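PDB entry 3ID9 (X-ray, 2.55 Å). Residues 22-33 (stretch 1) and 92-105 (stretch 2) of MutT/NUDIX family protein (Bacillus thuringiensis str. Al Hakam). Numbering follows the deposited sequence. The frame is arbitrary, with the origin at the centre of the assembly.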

# COMPACT_ATOMS: atom_id res chain seq x y z
N MSE B 22 -1.72 7.52 14.88
CA MSE B 22 -0.95 6.92 13.74
C MSE B 22 0.23 7.74 13.23
O MSE B 22 0.15 8.96 13.09
N GLN B 23 1.32 7.04 12.93
CA GLN B 23 2.51 7.66 12.38
C GLN B 23 2.79 6.93 11.07
O GLN B 23 2.92 5.71 11.05
N VAL B 24 2.88 7.68 9.98
CA VAL B 24 3.14 7.08 8.68
C VAL B 24 4.51 7.45 8.13
O VAL B 24 4.91 8.62 8.13
N ARG B 25 5.23 6.44 7.66
CA ARG B 25 6.56 6.64 7.10
C ARG B 25 6.69 6.11 5.70
O ARG B 25 6.23 5.00 5.39
N VAL B 26 7.31 6.91 4.84
CA VAL B 26 7.54 6.54 3.45
C VAL B 26 9.03 6.33 3.23
O VAL B 26 9.86 6.96 3.88
N THR B 27 9.37 5.42 2.33
CA THR B 27 10.76 5.13 2.01
C THR B 27 10.86 5.06 0.50
O THR B 27 9.97 4.51 -0.16
N GLY B 28 11.93 5.64 -0.04
CA GLY B 28 12.09 5.64 -1.48
C GLY B 28 13.16 4.69 -1.97
O GLY B 28 14.22 4.54 -1.36
N ILE B 29 12.87 4.03 -3.08
CA ILE B 29 13.80 3.11 -3.69
C ILE B 29 13.92 3.50 -5.16
O ILE B 29 13.07 3.15 -5.99
N LEU B 30 14.98 4.25 -5.45
CA LEU B 30 15.26 4.74 -6.80
C LEU B 30 16.40 3.91 -7.35
O LEU B 30 17.55 4.05 -6.93
N ILE B 31 16.06 3.05 -8.30
CA ILE B 31 17.02 2.15 -8.93
C ILE B 31 17.35 2.59 -10.35
O ILE B 31 16.46 2.93 -11.13
N GLU B 32 18.64 2.60 -10.66
CA GLU B 32 19.14 2.96 -11.98
C GLU B 32 20.40 2.13 -12.20
O GLU B 32 21.28 2.08 -11.34
N ASP B 33 20.45 1.45 -13.34
CA ASP B 33 21.58 0.59 -13.68
C ASP B 33 21.87 -0.41 -12.57
O ASP B 33 23.02 -0.59 -12.17
N SER B 92 3.83 2.27 19.45
CA SER B 92 3.35 3.48 20.11
C SER B 92 4.03 4.70 19.51
O SER B 92 5.16 5.01 19.87
N PRO B 93 3.36 5.41 18.60
CA PRO B 93 2.00 5.17 18.11
C PRO B 93 1.95 4.12 17.01
O PRO B 93 2.99 3.68 16.53
N SER B 94 0.74 3.71 16.63
CA SER B 94 0.56 2.72 15.58
C SER B 94 1.40 3.14 14.39
O SER B 94 1.45 4.33 14.05
N LEU B 95 2.04 2.18 13.73
CA LEU B 95 2.90 2.51 12.62
C LEU B 95 2.58 1.87 11.28
O LEU B 95 2.34 0.67 11.17
N LEU B 96 2.59 2.70 10.25
CA LEU B 96 2.36 2.24 8.90
C LEU B 96 3.59 2.69 8.10
O LEU B 96 3.92 3.88 8.07
N HIS B 97 4.29 1.75 7.49
CA HIS B 97 5.49 2.06 6.72
C HIS B 97 5.33 1.69 5.24
O HIS B 97 5.24 0.51 4.90
N ILE B 98 5.31 2.69 4.37
CA ILE B 98 5.17 2.46 2.93
C ILE B 98 6.48 2.67 2.16
O ILE B 98 7.17 3.68 2.34
N THR B 99 6.81 1.72 1.29
CA THR B 99 8.01 1.80 0.46
C THR B 99 7.62 1.98 -1.00
O THR B 99 6.88 1.17 -1.56
N PHE B 100 8.14 3.05 -1.62
CA PHE B 100 7.83 3.35 -3.02
C PHE B 100 8.98 3.11 -3.99
O PHE B 100 10.13 3.43 -3.70
N LEU B 101 8.67 2.54 -5.16
CA LEU B 101 9.67 2.38 -6.20
C LEU B 101 9.58 3.73 -6.90
O LEU B 101 8.53 4.09 -7.41
N LEU B 102 10.68 4.47 -6.89
CA LEU B 102 10.71 5.80 -7.49
C LEU B 102 11.40 5.84 -8.84
O LEU B 102 12.17 4.94 -9.20
N GLU B 103 11.10 6.89 -9.60
CA GLU B 103 11.70 7.12 -10.91
C GLU B 103 12.06 8.60 -11.01
O GLU B 103 11.30 9.47 -10.59
N ARG B 104 13.23 8.89 -11.57
CA ARG B 104 13.68 10.27 -11.73
C ARG B 104 12.93 10.98 -12.86
O ARG B 104 12.60 10.36 -13.87
N ILE B 105 12.67 12.27 -12.68
CA ILE B 105 12.00 13.06 -13.70
C ILE B 105 12.71 14.40 -13.85
O ILE B 105 13.92 14.49 -13.63

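Two neighbouring parallel β-strands, 23-32 and 95-104, are joined by a backbone ladder, with side chains packed in rows on both sheet faces and a salt bridge at the C-terminal end. The ladder runs from Q23 N, which donates to S94 O (2.9 Å), to L102 N, which donates to I29 O (2.9 Å). Paired residues put their side chains on the same face.

One face carries V24, V26, L30, L96, I98, F100 and L102, and it is apolar. V24 is t and V26 is m. V24 CG1 meets I98 CD1 at 3.7 Å; I98 is m, p. V26 CG1 lies 3.9 Å from F100 CE1, with the F100 chi1 at m. G28 has no side chain, and L102 (m, t) uses the space: its CD1 sits 3.6 Å from G28 CA. A CB on G28 would clash with that methyl. At the N-terminal end, selenomethionine M22 starts away from stretch 2, but its end returns, with CE 3.7 Å from L96 CB.

The other face mixes polar and apolar groups. H97 (chi1 t) turns its ring edge to stretch 1, and its NE2 hydrogen-bonds T27 OG1 at 2.7 Å; T27 is m. Further along, I29 (m, t) places CD1 3.6 Å from T99 CG2 and CG2 3.8 Å from L101 CD2. Q23 (t, t) rests CB 3.8 Å from P93 CG. Water 1 donates to Q23 OE1 (3.1 Å) and P93 O (2.9 Å), bridging the two.

Beyond the ladder, E32 (m, t) and R104 point toward each other's stretch. R104 NE donates to E32 OE2 and R104 NH2 to E32 OE1, both at 2.9 Å, a two-pronged salt bridge. Water 3 adds a second link, donating to E32 OE2 and accepting from the R104 backbone N, both at 2.7 Å. Water 2 links I31 O (2.5 Å) to L102 O (3.2 Å), where the strands have drawn apart.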

# COMPACT_ATOMS: atom_id res chain seq x y z
CB MSE B 22 -1.87 6.65 12.56
CG MSE B 22 -2.51 5.28 12.56
SE MSE B 22 -2.29 4.45 10.83
CE MSE B 22 -1.08 3.02 11.34
CB GLN B 23 3.71 7.50 13.31
CG GLN B 23 5.02 7.95 12.68
CD GLN B 23 6.22 7.76 13.60
OE1 GLN B 23 6.53 6.65 14.04
NE2 GLN B 23 6.91 8.87 13.89
CB VAL B 24 2.07 7.51 7.66
CG1 VAL B 24 2.24 6.71 6.38
CG2 VAL B 24 0.69 7.30 8.24
CB ARG B 25 7.62 5.98 8.00
CG ARG B 25 7.87 6.78 9.25
CD ARG B 25 8.83 6.12 10.22
NE ARG B 25 9.10 7.06 11.30
CZ ARG B 25 9.85 8.15 11.15
NH1 ARG B 25 10.41 8.42 9.98
NH2 ARG B 25 9.99 9.00 12.16
CB VAL B 26 7.05 7.63 2.48
CG1 VAL B 26 5.55 7.70 2.49
CG2 VAL B 26 7.64 8.98 2.87
CB THR B 27 11.21 3.77 2.61
OG1 THR B 27 11.37 3.92 4.02
CG2 THR B 27 12.52 3.31 1.99
CB ILE B 29 13.34 1.65 -3.52
CG1 ILE B 29 13.50 1.26 -2.05
CG2 ILE B 29 14.15 0.73 -4.42
CD1 ILE B 29 13.29 -0.19 -1.75
CB LEU B 30 15.63 6.22 -6.74
CG LEU B 30 15.60 7.05 -8.03
CD1 LEU B 30 15.97 8.49 -7.70
CD2 LEU B 30 16.56 6.47 -9.07
CB ILE B 31 16.46 0.72 -9.00
CG1 ILE B 31 16.15 0.22 -7.59
CG2 ILE B 31 17.45 -0.19 -9.70
CD1 ILE B 31 15.29 -1.03 -7.57
CB GLU B 32 19.46 4.46 -12.06
CG GLU B 32 18.23 5.34 -12.24
CD GLU B 32 18.57 6.81 -12.47
OE1 GLU B 32 19.71 7.09 -12.87
OE2 GLU B 32 17.69 7.68 -12.28
CB ASP B 33 22.84 1.42 -13.94
CG ASP B 33 22.59 2.58 -14.88
OD1 ASP B 33 21.97 2.36 -15.95
OD2 ASP B 33 23.03 3.71 -14.55
CB SER B 92 3.64 3.44 21.61
OG SER B 92 2.99 2.35 22.24
CB PRO B 93 1.57 6.54 17.61
CG PRO B 93 2.85 7.06 17.02
CD PRO B 93 3.90 6.66 18.04
CB SER B 94 -0.91 2.62 15.16
OG SER B 94 -1.65 1.87 16.10
CB LEU B 95 4.35 2.16 12.99
CG LEU B 95 5.39 2.10 11.87
CD1 LEU B 95 5.55 3.46 11.21
CD2 LEU B 95 6.70 1.63 12.47
CB LEU B 96 1.08 2.85 8.34
CG LEU B 96 0.62 2.32 6.99
CD1 LEU B 96 0.39 0.81 7.08
CD2 LEU B 96 -0.65 3.02 6.56
CB HIS B 97 6.69 1.31 7.31
CG HIS B 97 8.00 1.69 6.70
ND1 HIS B 97 9.16 0.97 6.91
CD2 HIS B 97 8.35 2.73 5.89
CE1 HIS B 97 10.16 1.54 6.26
NE2 HIS B 97 9.69 2.61 5.63
CB ILE B 98 4.09 3.39 2.30
CG1 ILE B 98 2.70 3.09 2.85
CG2 ILE B 98 4.07 3.20 0.79
CD1 ILE B 98 2.39 3.77 4.15
CB THR B 99 8.88 0.52 0.58
OG1 THR B 99 9.53 0.50 1.85
CG2 THR B 99 9.94 0.48 -0.51
CB PHE B 100 7.45 4.83 -3.18
CG PHE B 100 6.11 5.19 -2.63
CD1 PHE B 100 6.01 6.10 -1.59
CD2 PHE B 100 4.95 4.66 -3.19
CE1 PHE B 100 4.76 6.48 -1.10
CE2 PHE B 100 3.70 5.03 -2.72
CZ PHE B 100 3.60 5.94 -1.67
CB LEU B 101 9.29 1.27 -7.19
CG LEU B 101 9.63 -0.14 -6.72
CD1 LEU B 101 9.20 -1.15 -7.78
CD2 LEU B 101 11.13 -0.24 -6.47
CB LEU B 102 11.41 6.77 -6.55
CG LEU B 102 10.74 6.97 -5.19
CD1 LEU B 102 11.63 7.80 -4.27
CD2 LEU B 102 9.39 7.65 -5.40
CB GLU B 103 10.71 6.73 -12.00
CG GLU B 103 11.22 6.92 -13.41
CD GLU B 103 10.32 6.26 -14.43
OE1 GLU B 103 10.28 5.01 -14.46
OE2 GLU B 103 9.65 6.99 -15.19
CB ARG B 104 15.18 10.32 -12.04
CG ARG B 104 16.02 10.97 -10.96
CD ARG B 104 17.31 11.56 -11.53
NE ARG B 104 18.06 10.58 -12.29
CZ ARG B 104 19.11 10.87 -13.06
NH1 ARG B 104 19.52 12.13 -13.17
NH2 ARG B 104 19.73 9.90 -13.73
CB ILE B 105 10.51 13.31 -13.35
CG1 ILE B 105 10.40 14.04 -12.01
CG2 ILE B 105 9.76 12.00 -13.32
CD1 ILE B 105 8.99 14.42 -11.63
O HOH W 1 5.69 4.53 16.10
O HOH W 2 14.54 4.51 -11.33
O HOH W 3 15.08 7.04 -12.41